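Local coordinates for carbon monoxide dehydrogenase (Thermococcus sp. AM4, PDB 6T7J), which probably catalyses the oxidation of carbon monoxide to carbon dioxide at a nickel-containing C-cluster, captured here in a nickel-free, broken form, passing electrons to iron-sulfur clusters, at residues A[358-363]-A[370-375]; A[260-265]-A[333-338]; A[354-359]-A[397-402]; A[105-110]-A[270-275]. One frame throughout, in Å; residues are numbered along the deposited sequence.

Interaction 1 (A[358-363]-A[370-375])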
loop_
_atom_site.group_PDB
_atom_site.type_symbol
_atom_site.label_atom_id
_atom_site.label_comp_id
_atom_site.label_asym_id
_atom_site.label_seq_id
_atom_site.Cartn_x
_atom_site.Cartn_y
_atom_site.Cartn_z
ATOM N N LYS A 358 5.441 26.676 -18.460
ATOM C CA LYS A 358 4.265 26.323 -17.678
ATOM C C LYS A 358 4.206 24.810 -17.480
ATOM O O LYS A 358 4.244 24.045 -18.449
ATOM C CB LYS A 358 2.988 26.818 -18.358
ATOM C CG LYS A 358 2.865 28.332 -18.401
ATOM C CD LYS A 358 2.200 28.796 -19.684
ATOM C CE LYS A 358 1.789 30.257 -19.593
ATOM N NZ LYS A 358 0.751 30.481 -18.548
ATOM N N VAL A 359 4.117 24.396 -16.217
ATOM C CA VAL A 359 3.958 22.993 -15.852
ATOM C C VAL A 359 2.459 22.732 -15.699
ATOM O O VAL A 359 1.847 23.157 -14.721
ATOM C CB VAL A 359 4.710 22.665 -14.554
ATOM C CG1 VAL A 359 4.346 21.270 -14.051
ATOM C CG2 VAL A 359 6.215 22.794 -14.762
ATOM N N ILE A 360 1.869 22.041 -16.674
ATOM C CA ILE A 360 0.432 21.778 -16.677
ATOM C C ILE A 360 0.204 20.366 -16.154
ATOM O O ILE A 360 0.572 19.383 -16.807
ATOM C CB ILE A 360 -0.179 21.957 -18.075
ATOM C CG1 ILE A 360 -0.237 23.434 -18.462
ATOM C CG2 ILE A 360 -1.580 21.375 -18.125
ATOM C CD1 ILE A 360 0.925 23.897 -19.299
ATOM N N THR A 361 -0.409 20.260 -14.977
ATOM C CA THR A 361 -0.917 18.989 -14.483
ATOM C C THR A 361 -2.341 18.786 -14.987
ATOM O O THR A 361 -3.110 19.740 -15.130
ATOM C CB THR A 361 -0.884 18.932 -12.952
ATOM O OG1 THR A 361 -1.472 20.122 -12.409
ATOM C CG2 THR A 361 0.545 18.808 -12.449
ATOM N N THR A 362 -2.686 17.526 -15.272
ATOM C CA THR A 362 -3.943 17.212 -15.941
ATOM C C THR A 362 -4.744 16.083 -15.305
ATOM O O THR A 362 -5.865 15.828 -15.755
ATOM C CB THR A 362 -3.694 16.838 -17.412
ATOM O OG1 THR A 362 -2.962 15.608 -17.469
ATOM C CG2 THR A 362 -2.908 17.928 -18.133
ATOM N N GLU A 363 -4.215 15.397 -14.294
ATOM C CA GLU A 363 -4.885 14.243 -13.721
ATOM C C GLU A 363 -5.148 14.466 -12.236
ATOM O O GLU A 363 -4.300 15.037 -11.540
ATOM C CB GLU A 363 -4.037 12.972 -13.925
ATOM C CG GLU A 363 -4.391 11.799 -13.021
ATOM C CD GLU A 363 -5.458 10.900 -13.614
ATOM O OE1 GLU A 363 -5.555 10.827 -14.858
ATOM O OE2 GLU A 363 -6.203 10.267 -12.833
ATOM N N GLY A 370 2.125 24.797 -7.185
ATOM C CA GLY A 370 2.740 25.754 -8.072
ATOM C C GLY A 370 2.440 25.532 -9.539
ATOM O O GLY A 370 2.579 26.468 -10.335
ATOM N N ALA A 371 2.036 24.323 -9.916
ATOM C CA ALA A 371 1.676 24.039 -11.294
ATOM C C ALA A 371 0.300 24.618 -11.611
ATOM O O ALA A 371 -0.432 25.078 -10.731
ATOM C CB ALA A 371 1.696 22.534 -11.553
ATOM N N VAL A 372 -0.051 24.596 -12.894
ATOM C CA VAL A 372 -1.375 24.994 -13.360
ATOM C C VAL A 372 -2.129 23.725 -13.737
ATOM O O VAL A 372 -1.700 22.974 -14.622
ATOM C CB VAL A 372 -1.299 25.985 -14.535
ATOM C CG1 VAL A 372 -0.878 27.359 -14.036
ATOM C CG2 VAL A 372 -0.329 25.505 -15.595
ATOM N N HIS A 373 -3.242 23.473 -13.053
ATOM C CA HIS A 373 -3.999 22.237 -13.221
ATOM C C HIS A 373 -5.134 22.470 -14.212
ATOM O O HIS A 373 -6.066 23.233 -13.936
ATOM C CB HIS A 373 -4.538 21.739 -11.883
ATOM C CG HIS A 373 -5.003 20.317 -11.916
ATOM N ND1 HIS A 373 -4.162 19.266 -12.213
ATOM C CD2 HIS A 373 -6.222 19.772 -11.690
ATOM C CE1 HIS A 373 -4.843 18.134 -12.169
ATOM N NE2 HIS A 373 -6.095 18.415 -11.854
ATOM N N ILE A 374 -5.050 21.814 -15.360
ATOM C CA ILE A 374 -6.132 21.777 -16.340
ATOM C C ILE A 374 -6.537 20.311 -16.452
ATOM O O ILE A 374 -5.939 19.534 -17.202
ATOM C CB ILE A 374 -5.723 22.366 -17.691
ATOM C CG1 ILE A 374 -5.407 23.854 -17.534
ATOM C CG2 ILE A 374 -6.828 22.181 -18.720
ATOM C CD1 ILE A 374 -4.333 24.345 -18.457
ATOM N N GLU A 375 -7.556 19.924 -15.687
ATOM C CA GLU A 375 -7.885 18.515 -15.519
ATOM C C GLU A 375 -8.416 17.920 -16.816
ATOM O O GLU A 375 -9.317 18.478 -17.450
ATOM C CB GLU A 375 -8.909 18.339 -14.399
ATOM C CG GLU A 375 -9.003 16.921 -13.866
ATOM C CD GLU A 375 -9.228 16.872 -12.366
ATOM O OE1 GLU A 375 -8.434 17.481 -11.619
ATOM O OE2 GLU A 375 -10.200 16.219 -11.933
#
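Thr361 turns OG1 into the position between its backbone N and carbonyl carbon (chi1 49°), while His373 sets CG anti to its own N (chi1 -165°). Chi2 of His373 (61°) then swings ND1 to Thr361 OG1, and the two atoms share a hydrogen bond of 2.8 Å, the side chains crossing at about a right angle. Either atom could be the donor, which suits a threonine facing an imidazole. His373 NE2 donates to Glu375 OE1 in the ring plane, a short bond whose length is doubtful; together the two would probably limit the ring's rotation. Glu363 O also lies at the ring edge, 3.2 Å from His373 CE1. On the other face of the sheet, Ile360 CG1 packs 3.5 Å from Val372 CG2, and Ile374 CD1 reaches Ile360 CG2; branched aliphatic residues suit this side, where helix 381-395 covers Ile374. The backbones are joined by Val372 N to Val359 O (3.0 Å), a weak bond from Thr361 N to Val372 O, and Ile374 N to Thr361 O (2.8 Å). Strand 372-373 thus adds a parallel edge to strand 358-361, closing one side of a Rossmann-like alpha/beta sheet with strand order 3-2-1-4-5-6.

Interaction 2 (A[260-265]-A[333-338])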
loop_
_atom_site.group_PDB
_atom_site.type_symbol
_atom_site.label_atom_id
_atom_site.label_comp_id
_atom_site.label_asym_id
_atom_site.label_seq_id
_atom_site.Cartn_x
_atom_site.Cartn_y
_atom_site.Cartn_z
ATOM N N ASP A 260 12.481 28.104 -33.665
ATOM C CA ASP A 260 11.425 28.912 -34.259
ATOM C C ASP A 260 10.057 28.254 -34.170
ATOM O O ASP A 260 9.113 28.724 -34.810
ATOM C CB ASP A 260 11.757 29.222 -35.718
ATOM C CG ASP A 260 13.171 29.731 -35.900
ATOM O OD1 ASP A 260 13.679 30.434 -35.000
ATOM O OD2 ASP A 260 13.772 29.429 -36.949
ATOM N N TYR A 261 9.928 27.180 -33.398
ATOM C CA TYR A 261 8.652 26.518 -33.185
ATOM C C TYR A 261 8.295 26.556 -31.705
ATOM O O TYR A 261 9.175 26.498 -30.838
ATOM C CB TYR A 261 8.683 25.056 -33.650
ATOM C CG TYR A 261 8.826 24.852 -35.142
ATOM C CD1 TYR A 261 10.040 25.076 -35.781
ATOM C CD2 TYR A 261 7.753 24.410 -35.907
ATOM C CE1 TYR A 261 10.178 24.879 -37.143
ATOM C CE2 TYR A 261 7.881 24.212 -37.271
ATOM C CZ TYR A 261 9.096 24.447 -37.882
ATOM O OH TYR A 261 9.231 24.250 -39.236
ATOM N N VAL A 262 6.994 26.669 -31.426
ATOM C CA VAL A 262 6.500 26.386 -30.086
ATOM C C VAL A 262 6.925 24.978 -29.714
ATOM O O VAL A 262 6.799 24.051 -30.517
ATOM C CB VAL A 262 4.974 26.543 -30.031
ATOM C CG1 VAL A 262 4.449 26.221 -28.635
ATOM C CG2 VAL A 262 4.561 27.941 -30.463
ATOM N N ASN A 263 7.466 24.808 -28.513
ATOM C CA ASN A 263 7.908 23.499 -28.049
ATOM C C ASN A 263 6.991 23.043 -26.924
ATOM O O ASN A 263 6.888 23.716 -25.892
ATOM C CB ASN A 263 9.361 23.538 -27.575
ATOM C CG ASN A 263 10.346 23.666 -28.722
ATOM O OD1 ASN A 263 10.260 22.945 -29.716
ATOM N ND2 ASN A 263 11.293 24.587 -28.586
ATOM N N ILE A 264 6.326 21.909 -27.122
ATOM C CA ILE A 264 5.427 21.344 -26.120
ATOM C C ILE A 264 5.945 19.966 -25.745
ATOM O O ILE A 264 6.062 19.087 -26.609
ATOM C CB ILE A 264 3.978 21.264 -26.623
ATOM C CG1 ILE A 264 3.479 22.645 -27.047
ATOM C CG2 ILE A 264 3.075 20.684 -25.546
ATOM C CD1 ILE A 264 2.079 22.633 -27.610
ATOM N N VAL A 265 6.244 19.769 -24.459
ATOM C CA VAL A 265 6.726 18.485 -23.959
ATOM C C VAL A 265 5.556 17.732 -23.346
ATOM O O VAL A 265 4.738 18.319 -22.629
ATOM C CB VAL A 265 7.861 18.677 -22.934
ATOM C CG1 VAL A 265 8.350 17.330 -22.413
ATOM C CG2 VAL A 265 9.009 19.470 -23.550
ATOM N N ALA A 333 13.584 26.760 -23.897
ATOM C CA ALA A 333 12.718 26.794 -25.068
ATOM C C ALA A 333 11.429 26.002 -24.883
ATOM O O ALA A 333 10.700 25.800 -25.859
ATOM C CB ALA A 333 13.470 26.274 -26.298
ATOM N N VAL A 334 11.125 25.553 -23.671
ATOM C CA VAL A 334 9.917 24.774 -23.417
ATOM C C VAL A 334 8.800 25.735 -23.028
ATOM O O VAL A 334 8.825 26.330 -21.948
ATOM C CB VAL A 334 10.141 23.713 -22.335
ATOM C CG1 VAL A 334 8.826 23.040 -21.980
ATOM C CG2 VAL A 334 11.148 22.683 -22.813
ATOM N N GLU A 335 7.816 25.889 -23.913
ATOM C CA GLU A 335 6.669 26.732 -23.596
ATOM C C GLU A 335 5.780 26.078 -22.547
ATOM O O GLU A 335 5.236 26.762 -21.673
ATOM C CB GLU A 335 5.870 27.025 -24.862
ATOM C CG GLU A 335 6.364 28.229 -25.622
ATOM C CD GLU A 335 7.729 28.016 -26.246
ATOM O OE1 GLU A 335 7.854 27.120 -27.111
ATOM O OE2 GLU A 335 8.675 28.744 -25.874
ATOM N N ALA A 336 5.623 24.759 -22.618
ATOM C CA ALA A 336 4.778 24.050 -21.672
ATOM C C ALA A 336 5.204 22.592 -21.602
ATOM O O ALA A 336 5.562 21.988 -22.622
ATOM C CB ALA A 336 3.297 24.151 -22.063
ATOM N N ILE A 337 5.168 22.040 -20.391
ATOM C CA ILE A 337 5.332 20.608 -20.169
ATOM C C ILE A 337 4.040 20.089 -19.546
ATOM O O ILE A 337 3.601 20.586 -18.500
ATOM C CB ILE A 337 6.558 20.286 -19.296
ATOM C CG1 ILE A 337 6.643 18.782 -19.023
ATOM C CG2 ILE A 337 6.547 21.085 -17.995
ATOM C CD1 ILE A 337 8.039 18.304 -18.671
ATOM N N ILE A 338 3.429 19.107 -20.201
ATOM C CA ILE A 338 2.122 18.575 -19.835
ATOM C C ILE A 338 2.343 17.217 -19.191
ATOM O O ILE A 338 2.850 16.294 -19.840
ATOM C CB ILE A 338 1.200 18.451 -21.058
ATOM C CG1 ILE A 338 1.389 19.640 -22.004
ATOM C CG2 ILE A 338 -0.254 18.307 -20.627
ATOM C CD1 ILE A 338 1.110 20.976 -21.365
#
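Asn263 and Glu335 are bonded twice: Asn263 N donates to Glu335 OE1 at 2.7 Å with a nearly straight N-H...O angle of 170°, and Glu335 N returns a bond to Asn263 O at 3.1 Å. The carboxylate takes the acceptor role that a main-chain carbonyl would fill in a regular parallel pair, and its chain, bent at chi2 (68°), folds back beside Val262 CG1. Glu335 OE1 also forms a salt bridge with Arg399, while Glu335 OE2 accepts from His356, so both oxygens of this buried acid have partners. The side-chain amide of Asn263 also has partners at both ends. Its ND2 donates a hydrogen bond to Ala333 O at 3.0 Å, from above the carbonyl plane, and one to Lys258 O, while OD1 accepts from Asn299. Further along, regular parallel pairing takes over, with Val265 N bound to Ala336 O (3.0 Å) and Ile338 N to Val265 O (2.9 Å). Here the side chains are aliphatic: Val265 CG1 lies alongside Ile337 CD1 at 3.9 Å, Val265 CG2 meets Val334 CG1, and Ile264 CG2 packs on Ile338 CG1. A glutamate buried this way is likely to be held as an anion, its charge offset by the arginine and its position set by the backbone N-H.

Interaction 3 (A[354-359]-A[397-402]); sequences CYHTKV and PNRPRD
His356 lays one face of its ring against Arg399 and Pro400 in a CH-pi contact, joining the loop before strand 358-361 to the one after helix 381-395, where Pro400 is the centre of an inverse gamma turn. The side chain starts at CB, which lies 3.8 Å from Asn398 CB and also touches Asn398 O. CG sits between the backbone N and the carbonyl carbon (chi1 67°), and it too meets Asn398 O, at 3.5 Å. From there the ring divides. On one branch ND1 approaches Pro400 CD at 3.7 Å; on the other CD2 lies 3.4 Å from Arg399 N. CE1 comes near Arg399 CA and CB, and the tip, NE2, is close to the same two atoms, its polar partner being Glu335. A flat ring suits this place because it offers a face to backbone and proline carbons and still carries a polar edge. An alanine here would probably leave Arg399 CA and Pro400 CD without the ring that covers them, and Glu335 OE2 without its hydrogen-bond mate. The guanidinium of Arg399 leads away from the ring, to Glu335 and to a hydrogen bond with Lys258. Beside them, Pro400 CG stands at the edge of the Tyr355 ring, near its plane. The closest fit over the imidazole is that of Arg399 CA, 3.6 Å from the His356 ring centroid and 21° off its normal.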
loop_
_atom_site.group_PDB
_atom_site.type_symbol
_atom_site.label_atom_id
_atom_site.label_comp_id
_atom_site.label_asym_id
_atom_site.label_seq_id
_atom_site.Cartn_x
_atom_site.Cartn_y
_atom_site.Cartn_z
ATOM N N CYS A 354 11.923 29.645 -13.017
ATOM C CA CYS A 354 13.003 30.527 -13.433
ATOM C C CYS A 354 12.980 30.796 -14.932
ATOM O O CYS A 354 13.901 31.434 -15.452
ATOM C CB CYS A 354 14.354 29.946 -13.010
ATOM S SG CYS A 354 14.662 30.035 -11.230
ATOM N N TYR A 355 11.954 30.321 -15.628
ATOM C CA TYR A 355 11.751 30.625 -17.039
ATOM C C TYR A 355 10.296 31.054 -17.212
ATOM O O TYR A 355 9.604 31.433 -16.258
ATOM C CB TYR A 355 12.099 29.421 -17.925
ATOM C CG TYR A 355 13.517 28.922 -17.789
ATOM C CD1 TYR A 355 13.869 28.029 -16.784
ATOM C CD2 TYR A 355 14.505 29.333 -18.676
ATOM C CE1 TYR A 355 15.166 27.567 -16.662
ATOM C CE2 TYR A 355 15.804 28.877 -18.562
ATOM C CZ TYR A 355 16.129 27.996 -17.553
ATOM O OH TYR A 355 17.421 27.540 -17.436
ATOM N N HIS A 356 9.815 30.996 -18.451
ATOM C CA HIS A 356 8.406 31.188 -18.759
ATOM C C HIS A 356 7.622 29.884 -18.748
ATOM O O HIS A 356 6.387 29.923 -18.790
ATOM C CB HIS A 356 8.253 31.852 -20.132
ATOM C CG HIS A 356 8.689 30.985 -21.274
ATOM N ND1 HIS A 356 9.769 30.132 -21.192
ATOM C CD2 HIS A 356 8.190 30.838 -22.524
ATOM C CE1 HIS A 356 9.917 29.498 -22.341
ATOM N NE2 HIS A 356 8.971 29.909 -23.167
ATOM N N THR A 357 8.313 28.747 -18.674
ATOM C CA THR A 357 7.697 27.441 -18.875
ATOM C C THR A 357 6.533 27.213 -17.920
ATOM O O THR A 357 6.618 27.509 -16.725
ATOM C CB THR A 357 8.746 26.343 -18.683
ATOM O OG1 THR A 357 9.797 26.514 -19.643
ATOM C CG2 THR A 357 8.123 24.963 -18.847
ATOM N N LYS A 358 5.441 26.676 -18.460
ATOM C CA LYS A 358 4.265 26.323 -17.678
ATOM C C LYS A 358 4.206 24.810 -17.480
ATOM O O LYS A 358 4.244 24.045 -18.449
ATOM C CB LYS A 358 2.988 26.818 -18.358
ATOM C CG LYS A 358 2.865 28.332 -18.401
ATOM C CD LYS A 358 2.200 28.796 -19.684
ATOM C CE LYS A 358 1.789 30.257 -19.593
ATOM N NZ LYS A 358 0.751 30.481 -18.548
ATOM N N VAL A 359 4.117 24.396 -16.217
ATOM C CA VAL A 359 3.958 22.993 -15.852
ATOM C C VAL A 359 2.459 22.732 -15.699
ATOM O O VAL A 359 1.847 23.157 -14.721
ATOM C CB VAL A 359 4.710 22.665 -14.554
ATOM C CG1 VAL A 359 4.346 21.270 -14.051
ATOM C CG2 VAL A 359 6.215 22.794 -14.762
ATOM N N PRO A 397 5.541 33.771 -27.028
ATOM C CA PRO A 397 6.233 35.075 -27.055
ATOM C C PRO A 397 7.066 35.372 -25.818
ATOM O O PRO A 397 7.901 36.285 -25.862
ATOM C CB PRO A 397 5.083 36.081 -27.199
ATOM C CG PRO A 397 4.004 35.318 -27.859
ATOM C CD PRO A 397 4.101 33.924 -27.311
ATOM N N ASN A 398 6.877 34.642 -24.722
ATOM C CA ASN A 398 7.589 34.908 -23.480
ATOM C C ASN A 398 8.904 34.148 -23.371
ATOM O O ASN A 398 9.552 34.211 -22.321
ATOM C CB ASN A 398 6.701 34.572 -22.282
ATOM C CG ASN A 398 5.476 35.456 -22.203
ATOM O OD1 ASN A 398 5.561 36.670 -22.394
ATOM N ND2 ASN A 398 4.325 34.851 -21.925
ATOM N N ARG A 399 9.309 33.438 -24.414
ATOM C CA ARG A 399 10.536 32.651 -24.351
ATOM C C ARG A 399 11.749 33.564 -24.260
ATOM O O ARG A 399 12.012 34.327 -25.200
ATOM C CB ARG A 399 10.657 31.746 -25.574
ATOM C CG ARG A 399 12.025 31.099 -25.708
ATOM C CD ARG A 399 12.206 30.457 -27.069
ATOM N NE ARG A 399 11.246 29.382 -27.294
ATOM C CZ ARG A 399 11.412 28.409 -28.182
ATOM N NH1 ARG A 399 10.485 27.471 -28.318
ATOM N NH2 ARG A 399 12.504 28.373 -28.933
ATOM N N PRO A 400 12.515 33.526 -23.167
ATOM C CA PRO A 400 13.737 34.337 -23.098
ATOM C C PRO A 400 14.789 33.829 -24.069
ATOM O O PRO A 400 15.614 32.981 -23.712
ATOM C CB PRO A 400 14.185 34.177 -21.641
ATOM C CG PRO A 400 13.635 32.848 -21.230
ATOM C CD PRO A 400 12.338 32.681 -21.972
ATOM N N ARG A 401 14.757 34.335 -25.305
ATOM C CA ARG A 401 15.680 33.862 -26.331
ATOM C C ARG A 401 17.134 34.131 -25.968
ATOM O O ARG A 401 18.027 33.454 -26.488
ATOM C CB ARG A 401 15.345 34.508 -27.676
ATOM C CG ARG A 401 13.998 34.088 -28.239
ATOM C CD ARG A 401 13.950 34.256 -29.752
ATOM N NE ARG A 401 12.764 33.630 -30.332
ATOM C CZ ARG A 401 12.722 32.382 -30.785
ATOM N NH1 ARG A 401 11.598 31.898 -31.293
ATOM N NH2 ARG A 401 13.802 31.614 -30.731
ATOM N N ASP A 402 17.389 35.096 -25.081
ATOM C CA ASP A 402 18.745 35.360 -24.618
ATOM C C ASP A 402 19.294 34.233 -23.752
ATOM O O ASP A 402 20.517 34.098 -23.636
ATOM C CB ASP A 402 18.781 36.675 -23.838
ATOM C CG ASP A 402 17.699 36.751 -22.778
ATOM O OD1 ASP A 402 16.516 36.538 -23.120
ATOM O OD2 ASP A 402 18.027 37.020 -21.603
#

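Interaction 4 (A[105-110]-A[270-275])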
loop_
_atom_site.group_PDB
_atom_site.type_symbol
_atom_site.label_atom_id
_atom_site.label_comp_id
_atom_site.label_asym_id
_atom_site.label_seq_id
_atom_site.Cartn_x
_atom_site.Cartn_y
_atom_site.Cartn_z
ATOM N N ARG A 105 -6.119 0.941 -14.949
ATOM C CA ARG A 105 -7.505 1.231 -14.594
ATOM C C ARG A 105 -8.036 2.426 -15.368
ATOM O O ARG A 105 -9.185 2.417 -15.824
ATOM C CB ARG A 105 -7.620 1.475 -13.089
ATOM C CG ARG A 105 -9.026 1.317 -12.530
ATOM C CD ARG A 105 -9.150 1.972 -11.162
ATOM N NE ARG A 105 -7.960 1.771 -10.340
ATOM C CZ ARG A 105 -7.813 0.783 -9.463
ATOM N NH1 ARG A 105 -6.695 0.678 -8.760
ATOM N NH2 ARG A 105 -8.782 -0.104 -9.288
ATOM N N ASP A 106 -7.216 3.467 -15.525
ATOM C CA ASP A 106 -7.635 4.609 -16.334
ATOM C C ASP A 106 -7.855 4.200 -17.789
ATOM O O ASP A 106 -8.856 4.596 -18.417
ATOM C CB ASP A 106 -6.603 5.730 -16.232
ATOM C CG ASP A 106 -6.595 6.387 -14.864
ATOM O OD1 ASP A 106 -7.618 6.286 -14.152
ATOM O OD2 ASP A 106 -5.570 6.998 -14.498
ATOM N N VAL A 107 -6.941 3.396 -18.342
ATOM C CA VAL A 107 -7.161 2.983 -19.729
ATOM C C VAL A 107 -8.387 2.076 -19.840
ATOM O O VAL A 107 -9.110 2.120 -20.842
ATOM C CB VAL A 107 -5.907 2.317 -20.324
ATOM C CG1 VAL A 107 -6.109 2.075 -21.814
ATOM C CG2 VAL A 107 -4.690 3.194 -20.098
ATOM N N VAL A 108 -8.657 1.262 -18.815
ATOM C CA VAL A 108 -9.849 0.416 -18.814
ATOM C C VAL A 108 -11.105 1.273 -18.797
ATOM O O VAL A 108 -12.090 0.971 -19.482
ATOM C CB VAL A 108 -9.820 -0.553 -17.617
ATOM C CG1 VAL A 108 -11.221 -1.075 -17.314
ATOM C CG2 VAL A 108 -8.878 -1.706 -17.882
ATOM N N GLU A 109 -11.098 2.346 -18.002
ATOM C CA GLU A 109 -12.239 3.256 -17.966
ATOM C C GLU A 109 -12.509 3.846 -19.346
ATOM O O GLU A 109 -13.654 3.851 -19.820
ATOM C CB GLU A 109 -11.992 4.365 -16.941
ATOM C CG GLU A 109 -12.085 3.902 -15.493
ATOM C CD GLU A 109 -11.440 4.877 -14.518
ATOM O OE1 GLU A 109 -11.293 6.069 -14.869
ATOM O OE2 GLU A 109 -11.081 4.449 -13.399
ATOM N N VAL A 110 -11.461 4.336 -20.015
ATOM C CA VAL A 110 -11.663 4.919 -21.344
ATOM C C VAL A 110 -12.147 3.859 -22.336
ATOM O O VAL A 110 -13.043 4.111 -23.155
ATOM C CB VAL A 110 -10.378 5.610 -21.834
ATOM C CG1 VAL A 110 -10.556 6.104 -23.266
ATOM C CG2 VAL A 110 -10.023 6.767 -20.914
ATOM N N ASN A 270 0.477 7.927 -19.097
ATOM C CA ASN A 270 -0.771 7.485 -19.714
ATOM C C ASN A 270 -0.948 8.131 -21.081
ATOM O O ASN A 270 -0.994 9.366 -21.167
ATOM C CB ASN A 270 -1.959 7.811 -18.828
ATOM C CG ASN A 270 -3.114 6.857 -19.044
ATOM O OD1 ASN A 270 -3.368 6.431 -20.166
ATOM N ND2 ASN A 270 -3.809 6.503 -17.970
ATOM N N PRO A 271 -1.068 7.351 -22.162
ATOM C CA PRO A 271 -1.209 7.947 -23.499
ATOM C C PRO A 271 -2.596 8.485 -23.812
ATOM O O PRO A 271 -2.754 9.143 -24.851
ATOM C CB PRO A 271 -0.857 6.781 -24.432
ATOM C CG PRO A 271 -1.262 5.570 -23.667
ATOM C CD PRO A 271 -0.979 5.880 -22.218
ATOM N N ILE A 272 -3.595 8.232 -22.955
ATOM C CA ILE A 272 -4.933 8.785 -23.167
ATOM C C ILE A 272 -4.851 10.292 -23.357
ATOM O O ILE A 272 -5.605 10.883 -24.141
ATOM C CB ILE A 272 -5.867 8.426 -21.992
ATOM C CG1 ILE A 272 -5.874 6.923 -21.686
ATOM C CG2 ILE A 272 -7.287 8.912 -22.260
ATOM C CD1 ILE A 272 -5.764 6.010 -22.877
ATOM N N LEU A 273 -3.924 10.934 -22.648
ATOM C CA LEU A 273 -3.708 12.372 -22.730
ATOM C C LEU A 273 -2.721 12.743 -23.834
ATOM O O LEU A 273 -2.974 13.671 -24.611
ATOM C CB LEU A 273 -3.208 12.892 -21.379
ATOM C CG LEU A 273 -2.542 14.268 -21.373
ATOM C CD1 LEU A 273 -3.597 15.360 -21.438
ATOM C CD2 LEU A 273 -1.659 14.434 -20.144
ATOM N N SER A 274 -1.602 12.017 -23.920
ATOM C CA SER A 274 -0.511 12.438 -24.793
ATOM C C SER A 274 -0.857 12.249 -26.265
ATOM O O SER A 274 -0.459 13.064 -27.103
ATOM C CB SER A 274 0.768 11.680 -24.441
ATOM O OG SER A 274 0.636 10.295 -24.712
ATOM N N THR A 275 -1.587 11.182 -26.609
ATOM C CA THR A 275 -1.989 11.010 -28.003
ATOM C C THR A 275 -2.878 12.161 -28.458
ATOM O O THR A 275 -2.686 12.716 -29.549
ATOM C CB THR A 275 -2.707 9.673 -28.194
ATOM O OG1 THR A 275 -3.824 9.592 -27.299
ATOM C CG2 THR A 275 -1.759 8.514 -27.925
#
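Ile272 meets helix 81-115 through both of its branches: CG2 slides past Val110 CG2 at 3.7 Å, pointing the opposite way, and CD1 reaches Val107 CG1 at 4.1 Å. Beta-branched aliphatic residues suit both helices here, since their short, forked side chains can meet while the backbones stay close, with Val107 CA and Ile272 CA 7.1 Å apart. Beside this apolar patch lies Asn270, whose OD1 touches Val107 CG2 at 3.5 Å and whose ND2 rests against Asp106 CB at 3.4 Å. The amide of Asn270 and the carboxylate of Asp106 are nearly coplanar, their planes 21° apart.

The next shell explains how these groups are placed. Asn270 is the N-cap of helix 271-281: with CG anti to the backbone N (chi1 -153°), its OD1 accepts a weak but straight bond from Ile272 N. Its ND2 donates to the hydroxyl of Tyr341, which Asp106 OD2 also hydrogen-bonds; Asp106 has a salt bridge to Lys365 as well. A leucine in place of Asn270 would probably leave Ile272 N without its cap and Tyr341 OH without the amide partner. Within the first turn, Pro271 O accepts from both Thr275 N and Thr275 OG1, the hydroxyl bond being 2.7 Å long, and the two donors come from opposite faces of the carbonyl plane.

Helix 81-115 thus packs against the start of helix 271-281, just after strand 261-268, with Phe242 of helix 212-242 covering Ile272 and Thr275 and helix 304-314 touching Pro271 and Ser274.

Overall arrangement
Interactions 1, 2 and 3 cluster around one parallel sheet, where strands 261-268, 336-339, 358-361 and 372-373 are successive neighbours. Interaction 2 joins the first two and interaction 1 the last two, their centres about 15 Å apart. Interaction 3 shares Lys358 and Val359 with interaction 1; its centre is about 9 Å from that of interaction 2, and the Glu335-Arg399 salt bridge ties them. Interaction 4, its centre about 29 Å from that of interaction 3, packs the start of helix 271-281 against helix 81-115 and touches interaction 1 through Leu273 and Thr362. Segments of 4 and 2 alternate (105-110, 260-265, 270-275, 333-338); 3 and 1 follow, both starting around strand 358-361. The contacts thus join distant parts of the sequence.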